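Local coordinates for putative beta-lactamase-inhibitor-like PepSY-like domain-containing protein (Bacteroides vulgatus ATCC 8482, PDB 3ELG) that is of unknown function, a putative periplasmic protein with a fold like that of beta-lactamase inhibitory protein and a probable PepSY-like domain, at residues 23-28 and 64-69; 76-81 and 96-101; 105-110 and 115-120. All coordinates share one frame; numbering follows the deposited sequence. Where two conformers were deposited one is given.

Three contacts follow one antiparallel sheet from its middle toward its C-terminal end. Contact 1 is fully buried and apolar: the turn after helix 15-24 lays one phenylalanine on the end of strand 63-67 and the cysteine just past it. Contact 2, partly buried, sets the run into helix 80-89 against the next strand, 95-101, through a single isoleucine; the two contacts meet in a probable backbone hydrogen bond, Ile66 N to Ile98 O. Contact 3, also partly buried, is a hairpin of strands 104-109 and 114-117 held by main-chain hydrogen bonds, apolar on one face and acidic on the other. Its centre lies about 7 Å from that of contact 2.

Contact 1 (23-28 and 64-69)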
loop_
_atom_site.group_PDB
_atom_site.type_symbol
_atom_site.label_atom_id
_atom_site.label_comp_id
_atom_site.label_asym_id
_atom_site.label_seq_id
_atom_site.Cartn_x
_atom_site.Cartn_y
_atom_site.Cartn_z
ATOM N N LYS A 23 -2.267 12.650 6.122
ATOM C CA LYS A 23 -3.703 12.710 5.922
ATOM C C LYS A 23 -4.354 11.439 6.439
ATOM O O LYS A 23 -5.375 11.478 7.144
ATOM C CB LYS A 23 -4.046 12.975 4.444
ATOM C CG LYS A 23 -5.516 12.982 4.139
ATOM C CD LYS A 23 -5.778 13.427 2.702
ATOM C CE LYS A 23 -7.260 13.517 2.400
ATOM N NZ LYS A 23 -7.521 13.896 0.964
ATOM N N HIS A 24 -3.760 10.303 6.088
ATOM C CA HIS A 24 -4.421 9.030 6.229
ATOM C C HIS A 24 -3.967 8.155 7.392
ATOM O O HIS A 24 -4.670 7.185 7.741
ATOM C CB HIS A 24 -4.328 8.246 4.957
ATOM C CG HIS A 24 -5.065 8.862 3.824
ATOM N ND1 HIS A 24 -6.448 8.926 3.791
ATOM C CD2 HIS A 24 -4.626 9.514 2.724
ATOM C CE1 HIS A 24 -6.818 9.585 2.709
ATOM N NE2 HIS A 24 -5.736 9.930 2.035
ATOM N N PHE A 25 -2.810 8.509 7.962
ATOM C CA PHE A 25 -2.152 7.788 9.065
ATOM C C PHE A 25 -1.694 8.729 10.169
ATOM O O PHE A 25 -0.590 8.627 10.738
ATOM C CB PHE A 25 -0.999 6.894 8.510
ATOM C CG PHE A 25 -1.491 5.857 7.545
ATOM C CD1 PHE A 25 -2.066 4.695 7.998
ATOM C CD2 PHE A 25 -1.475 6.087 6.187
ATOM C CE1 PHE A 25 -2.565 3.775 7.149
ATOM C CE2 PHE A 25 -2.008 5.169 5.288
ATOM C CZ PHE A 25 -2.536 3.999 5.762
ATOM N N SER A 26 -2.571 9.679 10.501
ATOM C CA SER A 26 -2.233 10.689 11.494
ATOM C C SER A 26 -2.176 10.103 12.903
ATOM O O SER A 26 -1.740 10.766 13.824
ATOM C CB SER A 26 -3.240 11.839 11.489
ATOM O OG SER A 26 -4.550 11.345 11.725
ATOM N N GLN A 27 -2.680 8.890 13.051
ATOM C CA GLN A 27 -2.587 8.192 14.346
ATOM C C GLN A 27 -1.163 7.730 14.665
ATOM O O GLN A 27 -0.853 7.368 15.781
ATOM C CB GLN A 27 -3.525 6.978 14.402
ATOM C CG GLN A 27 -2.982 5.742 13.706
ATOM C CD GLN A 27 -3.289 5.699 12.215
ATOM O OE1 GLN A 27 -3.679 6.716 11.626
ATOM N NE2 GLN A 27 -3.135 4.517 11.607
ATOM N N THR A 28 -0.286 7.776 13.677
ATOM C CA THR A 28 1.082 7.362 13.916
ATOM C C THR A 28 2.079 8.300 13.189
ATOM O O THR A 28 1.738 9.418 12.777
ATOM C CB THR A 28 1.246 5.824 13.574
ATOM O OG1 THR A 28 2.544 5.351 13.979
ATOM C CG2 THR A 28 0.959 5.527 12.072
ATOM N N LEU A 64 2.157 2.507 -3.658
ATOM C CA LEU A 64 2.184 1.219 -4.333
ATOM C C LEU A 64 1.623 0.088 -3.471
ATOM O O LEU A 64 1.020 -0.856 -3.970
ATOM C CB LEU A 64 3.614 0.849 -4.757
ATOM C CG LEU A 64 4.338 1.837 -5.658
ATOM C CD1 LEU A 64 5.766 1.387 -5.924
ATOM C CD2 LEU A 64 3.512 2.000 -6.879
ATOM N N GLU A 65 1.892 0.148 -2.174
ATOM C CA GLU A 65 1.423 -0.867 -1.269
ATOM C C GLU A 65 1.115 -0.219 0.045
ATOM O O GLU A 65 1.836 0.662 0.520
ATOM C CB GLU A 65 2.451 -1.971 -1.090
ATOM C CG GLU A 65 1.977 -3.056 -0.169
ATOM C CD GLU A 65 3.033 -4.069 0.078
ATOM O OE1 GLU A 65 3.283 -4.885 -0.839
ATOM O OE2 GLU A 65 3.621 -4.042 1.180
ATOM N N ILE A 66 -0.008 -0.650 0.598
ATOM C CA ILE A 66 -0.456 -0.212 1.918
ATOM C C ILE A 66 -0.726 -1.455 2.740
ATOM O O ILE A 66 -1.696 -2.181 2.481
ATOM C CB ILE A 66 -1.712 0.664 1.845
ATOM C CG1 ILE A 66 -1.457 1.917 1.027
ATOM C CG2 ILE A 66 -2.225 1.055 3.246
ATOM C CD1 ILE A 66 -2.712 2.638 0.603
ATOM N N ASP A 67 0.119 -1.683 3.747
ATOM C CA ASP A 67 0.044 -2.891 4.588
ATOM C C ASP A 67 -0.279 -2.540 6.042
ATOM O O ASP A 67 0.594 -2.119 6.806
ATOM C CB ASP A 67 1.332 -3.730 4.487
ATOM C CG ASP A 67 1.236 -5.063 5.210
ATOM O OD1 ASP A 67 0.191 -5.363 5.843
ATOM O OD2 ASP A 67 2.221 -5.841 5.088
ATOM N N CYS A 68 -1.554 -2.698 6.382
ATOM C CA CYS A 68 -2.030 -2.386 7.742
ATOM C C CYS A 68 -1.994 -3.547 8.719
ATOM O O CYS A 68 -2.486 -3.454 9.831
ATOM C CB CYS A 68 -3.392 -1.759 7.697
ATOM S SG CYS A 68 -3.365 -0.150 6.799
ATOM N N LYS A 69 -1.330 -4.603 8.278
ATOM C CA LYS A 69 -0.977 -5.738 9.115
ATOM C C LYS A 69 -2.207 -6.524 9.568
ATOM O O LYS A 69 -2.667 -7.394 8.842
ATOM C CB LYS A 69 -0.145 -5.265 10.279
ATOM C CG LYS A 69 1.161 -4.597 9.822
ATOM C CD LYS A 69 2.005 -5.521 8.986
ATOM C CE LYS A 69 3.352 -4.934 8.685
ATOM N NZ LYS A 69 4.084 -5.725 7.636
#
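The backbones of 23-28 and 64-69 stay well apart, their closest alpha carbons, those of Phe25 and Cys68, being 10.3 Å from each other, and side chains alone span the gap. The first segment is the end of helix 15-24 running into a type I turn from Phe25 to Thr28, closed by Thr28 N giving a hydrogen bond to Phe25 O at 3.1 Å; the second is the end of strand 63-67 and the residues just after it. Phe25, the first residue to leave helical geometry, sends its ring to the strand. Its CG stands anti to the carbonyl carbon (chi1 -61°), which carries the far end of the ring across the gap. There the CZ atom rests 3.9 Å from the CG2 branch of Ile66, while CE1 lies 4.0 Å from Cys68 SG. The sulfur sits beside the ring and not over it, 5.3 Å from the centroid and 78° off the normal, a sulfur-aromatic contact at the edge. Leu49, Ile53 and Leu55 also touch Phe25, so the ring belongs to the apolar layer between helix 15-24 and the sheet. Asp67 points away from this layer and fixes the strand's exit instead: its OD1 accepts from Lys69 N at 3.0 Å, an Asx turn, and its OD2 forms a 3.2 Å salt bridge with Lys69 NZ, both donors approaching from above the carboxylate plane. Lys69 NZ has a second acidic partner in Glu54. The principle illustrated is a division of labour: 93 Å² of carbon and sulfur, without directional polar bonds, seats the turn after the helix on the sheet by shape and burial, while the charged groups are kept off the buried face.

Contact 2 (76-81 and 96-101)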
loop_
_atom_site.group_PDB
_atom_site.type_symbol
_atom_site.label_atom_id
_atom_site.label_comp_id
_atom_site.label_asym_id
_atom_site.label_seq_id
_atom_site.Cartn_x
_atom_site.Cartn_y
_atom_site.Cartn_z
ATOM N N THR A 76 -10.761 4.512 1.583
ATOM C CA THR A 76 -10.558 5.479 0.500
ATOM C C THR A 76 -9.625 4.957 -0.596
ATOM O O THR A 76 -9.642 5.396 -1.740
ATOM C CB THR A 76 -10.049 6.835 1.062
ATOM O OG1 THR A 76 -10.085 7.821 0.027
ATOM C CG2 THR A 76 -8.646 6.684 1.608
ATOM N N PHE A 77 -8.802 3.998 -0.212
ATOM C CA PHE A 77 -7.753 3.471 -1.077
ATOM C C PHE A 77 -8.264 2.353 -2.020
ATOM O O PHE A 77 -7.599 1.952 -2.996
ATOM C CB PHE A 77 -6.612 2.934 -0.230
ATOM C CG PHE A 77 -5.803 4.033 0.498
ATOM C CD1 PHE A 77 -5.127 5.004 -0.220
ATOM C CD2 PHE A 77 -5.734 4.040 1.868
ATOM C CE1 PHE A 77 -4.414 5.988 0.441
ATOM C CE2 PHE A 77 -4.992 5.015 2.534
ATOM C CZ PHE A 77 -4.334 5.986 1.812
ATOM N N ILE A 78 -9.440 1.851 -1.682
ATOM C CA ILE A 78 -10.051 0.711 -2.396
ATOM C C ILE A 78 -10.988 1.266 -3.457
ATOM O O ILE A 78 -11.975 1.987 -3.143
ATOM C CB ILE A 78 -10.767 -0.283 -1.430
ATOM C CG1 ILE A 78 -9.792 -0.752 -0.355
ATOM C CG2 ILE A 78 -11.293 -1.460 -2.233
ATOM C CD1 ILE A 78 -10.420 -1.660 0.641
ATOM N N PRO A 79 -10.711 0.987 -4.747
ATOM C CA PRO A 79 -11.662 1.486 -5.746
ATOM C C PRO A 79 -13.092 0.993 -5.518
ATOM O O PRO A 79 -13.314 -0.123 -5.056
ATOM C CB PRO A 79 -11.108 0.955 -7.072
ATOM C CG PRO A 79 -9.706 0.735 -6.849
ATOM C CD PRO A 79 -9.530 0.377 -5.381
ATOM N N GLN A 80 -14.055 1.838 -5.880
ATOM C CA GLN A 80 -15.469 1.514 -5.615
ATOM C C GLN A 80 -15.913 0.161 -6.216
ATOM O O GLN A 80 -16.618 -0.625 -5.597
ATOM C CB GLN A 80 -16.387 2.644 -6.132
ATOM C CG GLN A 80 -17.838 2.326 -5.891
ATOM N N ALA A 81 -15.461 -0.125 -7.432
ATOM C CA ALA A 81 -15.859 -1.371 -8.102
ATOM C C ALA A 81 -15.341 -2.568 -7.289
ATOM O O ALA A 81 -15.976 -3.601 -7.211
ATOM C CB ALA A 81 -15.308 -1.429 -9.581
ATOM N N VAL A 96 -6.515 -6.198 4.657
ATOM C CA VAL A 96 -5.444 -5.700 5.555
ATOM C C VAL A 96 -4.253 -5.163 4.787
ATOM O O VAL A 96 -3.388 -4.467 5.361
ATOM C CB VAL A 96 -4.984 -6.772 6.593
ATOM C CG1 VAL A 96 -6.190 -7.193 7.501
ATOM C CG2 VAL A 96 -4.273 -7.954 5.937
ATOM N N LYS A 97 -4.237 -5.429 3.479
ATOM C CA LYS A 97 -3.149 -4.997 2.598
ATOM C C LYS A 97 -3.683 -4.811 1.188
ATOM O O LYS A 97 -4.478 -5.598 0.698
ATOM C CB LYS A 97 -1.980 -5.981 2.623
ATOM C CG LYS A 97 -0.830 -5.641 1.695
ATOM C CD LYS A 97 0.372 -6.536 1.916
ATOM C CE LYS A 97 0.172 -7.923 1.330
ATOM N NZ LYS A 97 1.379 -8.806 1.569
ATOM N N ILE A 98 -3.265 -3.723 0.563
ATOM C CA ILE A 98 -3.583 -3.498 -0.849
ATOM C C ILE A 98 -2.325 -3.071 -1.569
ATOM O O ILE A 98 -1.513 -2.297 -1.069
ATOM C CB ILE A 98 -4.739 -2.470 -1.040
ATOM C CG1 ILE A 98 -5.178 -2.328 -2.520
ATOM C CG2 ILE A 98 -4.372 -1.087 -0.459
ATOM C CD1 ILE A 98 -6.474 -1.550 -2.763
ATOM N N GLU A 99 -2.149 -3.657 -2.746
ATOM C CA GLU A 99 -1.068 -3.293 -3.668
ATOM C C GLU A 99 -1.627 -3.008 -5.045
ATOM O O GLU A 99 -2.478 -3.730 -5.552
ATOM C CB GLU A 99 0.020 -4.380 -3.817
ATOM C CG GLU A 99 1.125 -3.908 -4.790
ATOM C CD GLU A 99 1.967 -5.013 -5.470
ATOM O OE1 GLU A 99 2.621 -5.808 -4.763
ATOM O OE2 GLU A 99 2.020 -5.040 -6.723
ATOM N N ARG A 100 -1.084 -1.975 -5.657
ATOM C CA ARG A 100 -1.487 -1.570 -7.008
ATOM C C ARG A 100 -0.254 -1.476 -7.894
ATOM O O ARG A 100 0.852 -1.084 -7.469
ATOM C CB ARG A 100 -2.373 -0.319 -7.034
ATOM C CG ARG A 100 -1.661 0.898 -6.687
ATOM C CD ARG A 100 -2.538 2.120 -6.834
ATOM N NE ARG A 100 -1.748 3.229 -6.397
ATOM C CZ ARG A 100 -2.103 4.495 -6.390
ATOM N NH1 ARG A 100 -3.315 4.867 -6.763
ATOM N NH2 ARG A 100 -1.233 5.396 -5.991
ATOM N N ASN A 101 -0.456 -1.922 -9.113
ATOM C CA ASN A 101 0.585 -1.846 -10.091
ATOM C C ASN A 101 -0.021 -1.658 -11.478
ATOM O O ASN A 101 -1.212 -1.474 -11.653
ATOM C CB ASN A 101 1.452 -3.094 -9.995
ATOM C CG ASN A 101 0.672 -4.358 -10.205
ATOM O OD1 ASN A 101 0.006 -4.519 -11.220
ATOM N ND2 ASN A 101 0.716 -5.256 -9.212
#
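Ile98 reaches out from strand 95-101 and sets its terminal CD1 methyl against the chain at Phe77, Ile78 and Pro79, where a short 3-10 segment leads through Ile78 and Pro79 to helix 80-89. Here the lead-in to helix 80-89 packs on the sheet of a BLIP-like fold, at the point where it passes over the strand that follows the helix. One methyl serves all three neighbours: CD1 is 3.7 Å from the carbonyl oxygen Phe77 O, 4.2 Å from Ile78 CG1 and 4.5 Å from Pro79 CD. The long branch of Ile98 gets there by being extended, CG1 anti to the backbone N (chi1 -174°) and CD1 continuing outward (chi2 169°). The two isoleucine side chains cross obliquely, and Pro79 approaches with the CD corner of its ring, from the N-cap position of the helix. Phe77 offers its main chain here while its ring leads away from the strand; Thr76 CG2 lies over the centre of one ring face, 3.9 Å above the plane, and Trp63 meets the ring edge-to-face. Val73, Trp63, Ile66 and Leu107 also touch Ile98, completing its apolar setting. On the same side of the strand comes Arg100, in cation-pi contact with Trp63, its NE hydrogen-bonded to the carbonyl oxygen Trp63 O.

Contact 3 (105-110 and 115-120); sequences YELTLE and VDFDQF
The bond from Val115 N to Leu107 O, 2.7 Å long and nearly straight, is the shortest of four that zip strands 104-109 and 114-117 into an antiparallel beta hairpin. Leu107 N answers with a bond to Val115 O, making one hydrogen-bonded pair, and Tyr105 with Phe117 makes the other. In that second pair Phe117 N meets Tyr105 O at 2.9 Å, and Tyr105 N bonds Phe117 O in return. Between the two lies Glu106 opposite Asp116, a non-hydrogen-bonded pair, where weaker CA-H...O contacts take over: Asp116 CA to Tyr105 O at 3.4 Å and Glu106 CA to Val115 O. The hairpin is two-faced. On the face of Tyr105, Leu107, Val115 and Phe117, Leu107 and Phe117 cross at about a right angle, with Leu107 CD1 set 4.1 Å from Phe117 CD1; Ile82 of helix 80-89 touches Tyr105, Leu107 and Phe117. On the reverse face, Glu106 and Asp116 run side by side, each with CG anti to the carbonyl carbon (chi1 -56° and -64°), their carboxylate planes 22° apart. Asp116 OD1 lies 3.3 Å from the methylene Glu106 CG, and the like-charged Glu106 OE2 is 4.3 Å from that oxygen. With Glu114 as a third acid, the patch may raise the proton affinity of one of them, an effect Lys125, which touches Asp116, would offset; Asp116 OD2 is satisfied by a hydrogen bond with Ser127 OG. Past the paired residues the chain of 115-120 bends away in an Asx turn, in which Asp118 OD1 accepts from Phe120 N and also from Gly122 N. The Tyr105 ring borders this turn edge-on, its CD1 3.6 Å from the carbonyl oxygen Asp118 O, which lies near the ring plane.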
loop_
_atom_site.group_PDB
_atom_site.type_symbol
_atom_site.label_atom_id
_atom_site.label_comp_id
_atom_site.label_asym_id
_atom_site.label_seq_id
_atom_site.Cartn_x
_atom_site.Cartn_y
_atom_site.Cartn_z
ATOM N N TYR A 105 -4.795 -4.501 -9.161
ATOM C CA TYR A 105 -4.864 -4.448 -7.691
ATOM C C TYR A 105 -4.830 -5.846 -7.064
ATOM O O TYR A 105 -5.326 -6.837 -7.623
ATOM C CB TYR A 105 -6.131 -3.740 -7.265
ATOM C CG TYR A 105 -6.291 -2.332 -7.756
ATOM C CD1 TYR A 105 -6.819 -2.057 -9.013
ATOM C CD2 TYR A 105 -5.922 -1.275 -6.955
ATOM C CE1 TYR A 105 -6.978 -0.760 -9.452
ATOM C CE2 TYR A 105 -6.078 0.013 -7.385
ATOM C CZ TYR A 105 -6.584 0.273 -8.642
ATOM O OH TYR A 105 -6.749 1.586 -9.007
ATOM N N GLU A 106 -4.184 -5.912 -5.917
ATOM C CA GLU A 106 -4.171 -7.156 -5.159
ATOM C C GLU A 106 -4.538 -6.821 -3.737
ATOM O O GLU A 106 -3.866 -5.982 -3.076
ATOM C CB GLU A 106 -2.785 -7.770 -5.165
ATOM C CG GLU A 106 -2.225 -8.016 -6.578
ATOM C CD GLU A 106 -0.771 -8.527 -6.573
ATOM O OE1 GLU A 106 -0.086 -8.500 -5.525
ATOM O OE2 GLU A 106 -0.329 -8.965 -7.642
ATOM N N LEU A 107 -5.664 -7.361 -3.306
ATOM C CA LEU A 107 -6.116 -7.175 -1.939
ATOM C C LEU A 107 -5.906 -8.417 -1.117
ATOM O O LEU A 107 -6.341 -9.482 -1.474
ATOM C CB LEU A 107 -7.584 -6.822 -1.896
ATOM C CG LEU A 107 -7.999 -5.393 -2.335
ATOM C CD1 LEU A 107 -7.704 -5.019 -3.773
ATOM C CD2 LEU A 107 -9.443 -5.137 -1.980
ATOM N N THR A 108 -5.229 -8.253 0.019
ATOM C CA THR A 108 -4.929 -9.377 0.891
ATOM C C THR A 108 -5.794 -9.333 2.130
ATOM O O THR A 108 -5.909 -8.317 2.831
ATOM C CB THR A 108 -3.456 -9.446 1.310
ATOM O OG1 THR A 108 -2.635 -9.385 0.149
ATOM C CG2 THR A 108 -3.198 -10.766 2.049
ATOM N N LEU A 109 -6.459 -10.449 2.376
ATOM C CA LEU A 109 -7.369 -10.541 3.515
ATOM C C LEU A 109 -6.605 -10.982 4.764
ATOM O O LEU A 109 -5.454 -11.446 4.702
ATOM C CB LEU A 109 -8.532 -11.512 3.257
ATOM C CG LEU A 109 -9.272 -11.240 1.939
ATOM C CD1 LEU A 109 -10.475 -12.174 1.730
ATOM C CD2 LEU A 109 -9.733 -9.773 1.873
ATOM N N GLU A 110 -7.314 -10.873 5.866
ATOM C CA GLU A 110 -6.748 -11.190 7.177
ATOM C C GLU A 110 -6.259 -12.634 7.215
ATOM O O GLU A 110 -5.307 -12.961 7.925
ATOM C CB GLU A 110 -7.779 -10.974 8.295
ATOM C CG GLU A 110 -8.785 -12.110 8.384
ATOM C CD GLU A 110 -9.840 -12.077 7.283
ATOM O OE1 GLU A 110 -10.622 -11.090 7.239
ATOM O OE2 GLU A 110 -9.876 -13.039 6.472
ATOM N N VAL A 115 -6.809 -11.446 -3.275
ATOM C CA VAL A 115 -7.826 -11.285 -4.302
ATOM C C VAL A 115 -7.318 -10.302 -5.341
ATOM O O VAL A 115 -7.033 -9.137 -5.033
ATOM C CB VAL A 115 -9.190 -10.809 -3.700
ATOM C CG1 VAL A 115 -10.279 -10.960 -4.743
ATOM C CG2 VAL A 115 -9.543 -11.584 -2.404
ATOM N N ASP A 116 -7.193 -10.796 -6.577
ATOM C CA ASP A 116 -6.604 -10.033 -7.694
ATOM C C ASP A 116 -7.629 -9.486 -8.661
ATOM O O ASP A 116 -8.545 -10.193 -9.095
ATOM C CB ASP A 116 -5.573 -10.867 -8.475
ATOM C CG ASP A 116 -4.367 -11.251 -7.664
ATOM O OD1 ASP A 116 -4.108 -10.679 -6.557
ATOM O OD2 ASP A 116 -3.656 -12.143 -8.182
ATOM N N PHE A 117 -7.437 -8.216 -8.987
ATOM C CA PHE A 117 -8.285 -7.439 -9.921
ATOM C C PHE A 117 -7.452 -6.753 -11.011
ATOM O O PHE A 117 -6.278 -6.441 -10.836
ATOM C CB PHE A 117 -9.047 -6.345 -9.165
ATOM C CG PHE A 117 -9.906 -6.866 -8.076
ATOM C CD1 PHE A 117 -9.376 -7.136 -6.837
ATOM C CD2 PHE A 117 -11.261 -7.123 -8.311
ATOM C CE1 PHE A 117 -10.187 -7.602 -5.816
ATOM C CE2 PHE A 117 -12.062 -7.658 -7.306
ATOM C CZ PHE A 117 -11.515 -7.886 -6.059
ATOM N N ASP A 118 -8.086 -6.527 -12.160
ATOM C CA ASP A 118 -7.434 -5.729 -13.198
ATOM C C ASP A 118 -7.508 -4.243 -12.871
ATOM O O ASP A 118 -8.040 -3.855 -11.833
ATOM C CB ASP A 118 -7.979 -6.011 -14.610
ATOM C CG ASP A 118 -9.432 -5.722 -14.755
ATOM O OD1 ASP A 118 -9.908 -4.774 -14.105
ATOM O OD2 ASP A 118 -10.137 -6.442 -15.547
ATOM N N GLN A 119 -6.996 -3.422 -13.773
ATOM C CA GLN A 119 -6.875 -1.987 -13.500
ATOM C C GLN A 119 -8.240 -1.326 -13.450
ATOM O O GLN A 119 -8.377 -0.185 -12.977
ATOM C CB GLN A 119 -5.997 -1.295 -14.543
ATOM C CG GLN A 119 -6.248 -1.744 -15.964
ATOM C CD GLN A 119 -5.374 -2.930 -16.357
ATOM O OE1 GLN A 119 -5.783 -4.092 -16.261
ATOM N NE2 GLN A 119 -4.164 -2.634 -16.830
ATOM N N PHE A 120 -9.243 -2.047 -13.946
ATOM C CA PHE A 120 -10.624 -1.529 -13.998
ATOM C C PHE A 120 -11.460 -2.005 -12.845
ATOM O O PHE A 120 -12.649 -1.638 -12.687
ATOM C CB PHE A 120 -11.284 -1.886 -15.335
ATOM C CG PHE A 120 -10.479 -1.433 -16.504
ATOM C CD1 PHE A 120 -10.472 -0.095 -16.865
ATOM C CD2 PHE A 120 -9.612 -2.302 -17.141
ATOM C CE1 PHE A 120 -9.675 0.348 -17.903
ATOM C CE2 PHE A 120 -8.804 -1.858 -18.181
ATOM C CZ PHE A 120 -8.841 -0.536 -18.561
#